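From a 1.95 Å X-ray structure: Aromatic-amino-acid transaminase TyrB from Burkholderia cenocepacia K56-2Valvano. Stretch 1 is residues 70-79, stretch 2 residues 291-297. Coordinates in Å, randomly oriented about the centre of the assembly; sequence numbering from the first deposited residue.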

ATOM      1  N   PRO A  70      -2.983 -20.450  -5.624  1.00 27.57           N
ATOM      2  CA  PRO A  70      -2.289 -19.848  -4.478  1.00 23.30           C
ATOM      3  C   PRO A  70      -1.953 -18.391  -4.731  1.00 20.37           C
ATOM      4  O   PRO A  70      -1.963 -17.957  -5.883  1.00 14.18           O
ATOM      5  CB  PRO A  70      -1.013 -20.688  -4.350  1.00 23.62           C
ATOM      6  CG  PRO A  70      -0.789 -21.239  -5.724  1.00 24.48           C
ATOM      7  CD  PRO A  70      -2.160 -21.475  -6.290  1.00 26.48           C
ATOM      8  N   LYS A  71      -1.665 -17.640  -3.673  1.00 18.99           N
ATOM      9  CA  LYS A  71      -1.361 -16.222  -3.820  1.00 16.62           C
ATOM     10  C   LYS A  71       0.015 -15.891  -3.246  1.00 16.36           C
ATOM     11  O   LYS A  71       0.119 -15.374  -2.137  1.00 16.67           O
ATOM     12  CB  LYS A  71      -2.447 -15.374  -3.149  1.00 16.77           C
ATOM     13  CG  LYS A  71      -3.822 -15.504  -3.800  1.00 17.73           C
ATOM     14  CD  LYS A  71      -3.836 -14.870  -5.193  1.00 19.09           C
ATOM     15  CE  LYS A  71      -4.978 -15.404  -6.057  1.00 21.21           C
ATOM     16  NZ  LYS A  71      -5.020 -14.744  -7.399  1.00 22.60           N
ATOM     17  N   PRO A  72       1.079 -16.196  -4.006  1.00 15.38           N
ATOM     18  CA  PRO A  72       2.435 -15.859  -3.567  1.00 15.33           C
ATOM     19  C   PRO A  72       2.719 -14.366  -3.675  1.00 13.54           C
ATOM     20  O   PRO A  72       1.956 -13.635  -4.317  1.00 11.12           O
ATOM     21  CB  PRO A  72       3.321 -16.651  -4.533  1.00 15.11           C
ATOM     22  CG  PRO A  72       2.506 -16.715  -5.783  1.00 16.31           C
ATOM     23  CD  PRO A  72       1.085 -16.890  -5.307  1.00 16.54           C
ATOM     24  N   TYR A  73       3.802 -13.924  -3.041  1.00 13.15           N
ATOM     25  CA  TYR A  73       4.239 -12.542  -3.164  1.00 13.42           C
ATOM     26  C   TYR A  73       4.505 -12.207  -4.621  1.00 14.68           C
ATOM     27  O   TYR A  73       5.125 -12.993  -5.345  1.00 10.52           O
ATOM     28  CB  TYR A  73       5.512 -12.278  -2.348  1.00 13.10           C
ATOM     29  CG  TYR A  73       5.365 -12.335  -0.843  1.00 13.08           C
ATOM     30  CD1 TYR A  73       4.665 -11.354  -0.157  1.00 10.45           C
ATOM     31  CD2 TYR A  73       5.969 -13.348  -0.104  1.00 11.02           C
ATOM     32  CE1 TYR A  73       4.543 -11.392   1.213  1.00 10.78           C
ATOM     33  CE2 TYR A  73       5.855 -13.391   1.276  1.00 11.34           C
ATOM     34  CZ  TYR A  73       5.138 -12.411   1.924  1.00 11.71           C
ATOM     35  OH  TYR A  73       5.015 -12.439   3.285  1.00 11.67           O
ATOM     36  N   LEU A  74       4.026 -11.045  -5.042  1.00 14.68           N
ATOM     37  CA  LEU A  74       4.394 -10.470  -6.327  1.00 13.38           C
ATOM     38  C   LEU A  74       5.782  -9.852  -6.199  1.00 12.47           C
ATOM     39  O   LEU A  74       6.254  -9.640  -5.080  1.00 11.30           O
ATOM     40  CB  LEU A  74       3.370  -9.412  -6.766  1.00 13.22           C
ATOM     41  CG  LEU A  74       1.918  -9.826  -7.049  1.00 14.44           C
ATOM     42  CD1 LEU A  74       1.105  -8.628  -7.526  1.00  9.41           C
ATOM     43  CD2 LEU A  74       1.859 -10.945  -8.075  1.00 14.74           C
ATOM     44  N   PRO A  75       6.444  -9.564  -7.340  1.00 12.30           N
ATOM     45  CA  PRO A  75       7.669  -8.755  -7.318  1.00 11.02           C
ATOM     46  C   PRO A  75       7.414  -7.379  -6.707  1.00 10.93           C
ATOM     47  O   PRO A  75       6.275  -6.927  -6.715  1.00 10.61           O
ATOM     48  CB  PRO A  75       8.033  -8.623  -8.800  1.00 11.13           C
ATOM     49  CG  PRO A  75       7.386  -9.783  -9.459  1.00 11.01           C
ATOM     50  CD  PRO A  75       6.121 -10.034  -8.702  1.00 12.39           C
ATOM     51  N   MET A  76       8.452  -6.726  -6.196  1.00 10.61           N
ATOM     52  CA  MET A  76       8.316  -5.369  -5.660  1.00 11.59           C
ATOM     53  C   MET A  76       7.624  -4.429  -6.647  1.00 12.25           C
ATOM     54  O   MET A  76       6.809  -3.599  -6.253  1.00 11.23           O
ATOM     55  CB  MET A  76       9.689  -4.801  -5.276  1.00 11.60           C
ATOM     56  CG  MET A  76      10.302  -5.456  -4.039  1.00 11.83           C
ATOM     57  SD  MET A  76      11.953  -4.835  -3.637  1.00 21.26           S
ATOM     58  CE  MET A  76      12.904  -5.545  -4.977  1.00 34.58           C
ATOM     59  N   VAL A  77       7.932  -4.580  -7.932  1.00 13.02           N
ATOM     60  CA  VAL A  77       7.353  -3.714  -8.961  1.00 12.70           C
ATOM     61  C   VAL A  77       5.977  -4.191  -9.410  1.00 12.61           C
ATOM     62  O   VAL A  77       5.344  -3.564 -10.246  1.00 13.58           O
ATOM     63  CB  VAL A  77       8.272  -3.613 -10.197  1.00 12.13           C
ATOM     64  CG1 VAL A  77       9.565  -2.916  -9.827  1.00 12.24           C
ATOM     65  CG2 VAL A  77       8.546  -4.997 -10.768  1.00 11.84           C
ATOM     66  N   GLY A  78       5.512  -5.304  -8.854  1.00 13.87           N
ATOM     67  CA  GLY A  78       4.205  -5.830  -9.202  1.00 11.18           C
ATOM     68  C   GLY A  78       4.191  -6.788 -10.376  1.00 10.72           C
ATOM     69  O   GLY A  78       5.233  -7.246 -10.851  1.00 10.10           O
ATOM     70  N   LEU A  79       2.982  -7.085 -10.841  1.00 11.77           N
ATOM     71  CA  LEU A  79       2.750  -8.043 -11.919  1.00 14.89           C
ATOM     72  C   LEU A  79       3.302  -7.559 -13.264  1.00 15.52           C
ATOM     73  O   LEU A  79       2.985  -6.454 -13.709  1.00 14.19           O
ATOM     74  CB  LEU A  79       1.248  -8.318 -12.029  1.00 17.85           C
ATOM     75  CG  LEU A  79       0.755  -9.606 -12.686  1.00 21.11           C
ATOM     76  CD1 LEU A  79       1.201 -10.810 -11.874  1.00 21.02           C
ATOM     77  CD2 LEU A  79      -0.770  -9.574 -12.826  1.00 22.48           C
ATOM     78  N   TYR A 291       5.755  -0.973   1.603  1.00 13.01           N
ATOM     79  CA  TYR A 291       4.815  -2.079   1.771  1.00 11.42           C
ATOM     80  C   TYR A 291       5.309  -3.410   1.180  1.00 12.08           C
ATOM     81  O   TYR A 291       4.524  -4.346   1.040  1.00 12.01           O
ATOM     82  CB  TYR A 291       3.464  -1.708   1.153  1.00  9.86           C
ATOM     83  CG  TYR A 291       3.583  -1.254  -0.275  1.00  9.74           C
ATOM     84  CD1 TYR A 291       3.817   0.082  -0.579  1.00 10.12           C
ATOM     85  CD2 TYR A 291       3.467  -2.158  -1.322  1.00  9.25           C
ATOM     86  CE1 TYR A 291       3.942   0.502  -1.887  1.00 11.25           C
ATOM     87  CE2 TYR A 291       3.583  -1.746  -2.636  1.00  9.90           C
ATOM     88  CZ  TYR A 291       3.820  -0.413  -2.911  1.00 10.55           C
ATOM     89  OH  TYR A 291       3.933   0.007  -4.213  1.00 12.14           O
ATOM     90  N   SER A 292       6.602  -3.472   0.850  1.00 12.87           N
ATOM     91  CA  SER A 292       7.306  -4.678   0.357  1.00 13.38           C
ATOM     92  C   SER A 292       6.952  -5.082  -1.070  1.00 12.65           C
ATOM     93  O   SER A 292       7.844  -5.329  -1.881  1.00 12.63           O
ATOM     94  CB  SER A 292       7.066  -5.889   1.270  1.00 15.56           C
ATOM     95  OG  SER A 292       7.846  -5.823   2.446  1.00 18.99           O
ATOM     96  N   ASN A 293       5.659  -5.189  -1.355  1.00 11.95           N
ATOM     97  CA  ASN A 293       5.181  -5.578  -2.682  1.00 12.18           C
ATOM     98  C   ASN A 293       3.667  -5.373  -2.754  1.00 12.07           C
ATOM     99  O   ASN A 293       3.000  -5.410  -1.718  1.00 12.30           O
ATOM    100  CB  ASN A 293       5.563  -7.031  -3.002  1.00 12.21           C
ATOM    101  CG  ASN A 293       5.357  -7.966  -1.830  1.00 11.84           C
ATOM    102  OD1 ASN A 293       4.233  -8.386  -1.544  1.00 11.67           O
ATOM    103  ND2 ASN A 293       6.449  -8.323  -1.161  1.00 11.16           N
ATOM    104  N   PRO A 294       3.123  -5.134  -3.965  1.00 10.98           N
ATOM    105  CA  PRO A 294       1.710  -4.751  -4.097  1.00 10.70           C
ATOM    106  C   PRO A 294       0.763  -5.946  -4.160  1.00 10.99           C
ATOM    107  O   PRO A 294       1.234  -7.082  -4.222  1.00 12.03           O
ATOM    108  CB  PRO A 294       1.692  -3.982  -5.412  1.00  8.33           C
ATOM    109  CG  PRO A 294       2.721  -4.701  -6.235  1.00  8.95           C
ATOM    110  CD  PRO A 294       3.806  -5.131  -5.273  1.00  9.77           C
ATOM    111  N   GLN A 295      -0.546  -5.686  -4.169  1.00 10.69           N
ATOM    112  CA  GLN A 295      -1.545  -6.747  -4.074  1.00 10.00           C
ATOM    113  C   GLN A 295      -1.954  -7.298  -5.435  1.00 10.95           C
ATOM    114  O   GLN A 295      -1.709  -6.693  -6.483  1.00 11.12           O
ATOM    115  CB  GLN A 295      -2.788  -6.260  -3.314  1.00 11.11           C
ATOM    116  CG  GLN A 295      -3.795  -5.453  -4.134  1.00 12.06           C
ATOM    117  CD  GLN A 295      -3.357  -4.012  -4.393  1.00 12.65           C
ATOM    118  OE1 GLN A 295      -2.172  -3.689  -4.379  1.00 12.93           O
ATOM    119  NE2 GLN A 295      -4.324  -3.141  -4.627  1.00 14.22           N
ATOM    120  N   THR A 296      -2.595  -8.458  -5.395  1.00 10.35           N
ATOM    121  CA  THR A 296      -2.779  -9.274  -6.585  1.00 11.58           C
ATOM    122  C   THR A 296      -4.138  -9.079  -7.246  1.00 10.59           C
ATOM    123  O   THR A 296      -4.232  -8.975  -8.463  1.00  9.81           O
ATOM    124  CB  THR A 296      -2.595 -10.765  -6.236  1.00 11.62           C
ATOM    125  OG1 THR A 296      -1.249 -10.992  -5.801  1.00 12.68           O
ATOM    126  CG2 THR A 296      -2.890 -11.653  -7.432  1.00 11.62           C
ATOM    127  N   TYR A 297      -5.189  -9.031  -6.439  1.00 11.34           N
ATOM    128  CA  TYR A 297      -6.542  -9.108  -6.976  1.00 11.84           C
ATOM    129  C   TYR A 297      -6.843  -8.023  -8.020  1.00 11.64           C
ATOM    130  O   TYR A 297      -7.084  -8.338  -9.185  1.00 10.38           O
ATOM    131  CB  TYR A 297      -7.567  -9.039  -5.847  1.00 12.39           C
ATOM    132  CG  TYR A 297      -8.963  -9.273  -6.355  1.00 14.76           C
ATOM    133  CD1 TYR A 297      -9.856  -8.224  -6.490  1.00 15.21           C
ATOM    134  CD2 TYR A 297      -9.374 -10.544  -6.738  1.00 16.61           C
ATOM    135  CE1 TYR A 297     -11.130  -8.431  -6.972  1.00 17.67           C
ATOM    136  CE2 TYR A 297     -10.650 -10.763  -7.228  1.00 18.31           C
ATOM    137  CZ  TYR A 297     -11.525  -9.702  -7.338  1.00 18.71           C
ATOM    138  OH  TYR A 297     -12.801  -9.912  -7.824  1.00 20.20           O
TER
HETATM  139  O   HOH W   1      -0.177 -13.741  -5.836  1.00 12.61           O
HETATM  140  O   HOH W   2       2.572  -9.524  -3.175  1.00  9.52           O
HETATM  141  O   HOH W   3       4.518  -1.733  -5.805  1.00 11.62           O

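Two irregular segments can pack closely without sharing a direct hydrogen bond, provided that water serves the polar groups left between them. Residues 70-79 and 291-297 of TyrB, neither a strand and more than 200 residues apart in sequence, illustrate the principle. At the start of the contact, the long side chain of K71 reaches T296 in a van der Waals approach, NZ lying 3.8 Å from CG2. The CA-to-CB bond of P72 points away from the other stretch, but water 1 donates both to P72 O (2.6 Å) and to T296 OG1 (3.0 Å), joining groups too far apart to bond directly. Y73 presents its ring edge to N293, with CD1 3.3 Å from OD1. L74 points toward the other stretch and is the most covered residue of its segment: its CG sits 3.6 Å from T296 OG1, while CD1 lies 3.6 Å from Q295 O. At its backbone, water 2 accepts from L74 N and donates to N293 OD1 and P294 O, tying three groups together. A type I turn from P75 to G78, closed by G78 N to P75 O (2.8 Å), then rests on the P294 ring. M76 O is linked through water 3 to Y291 OH. Finally, G78 CA approaches P294 CG to 3.5 Å, at backbone angles that themselves call for glycine.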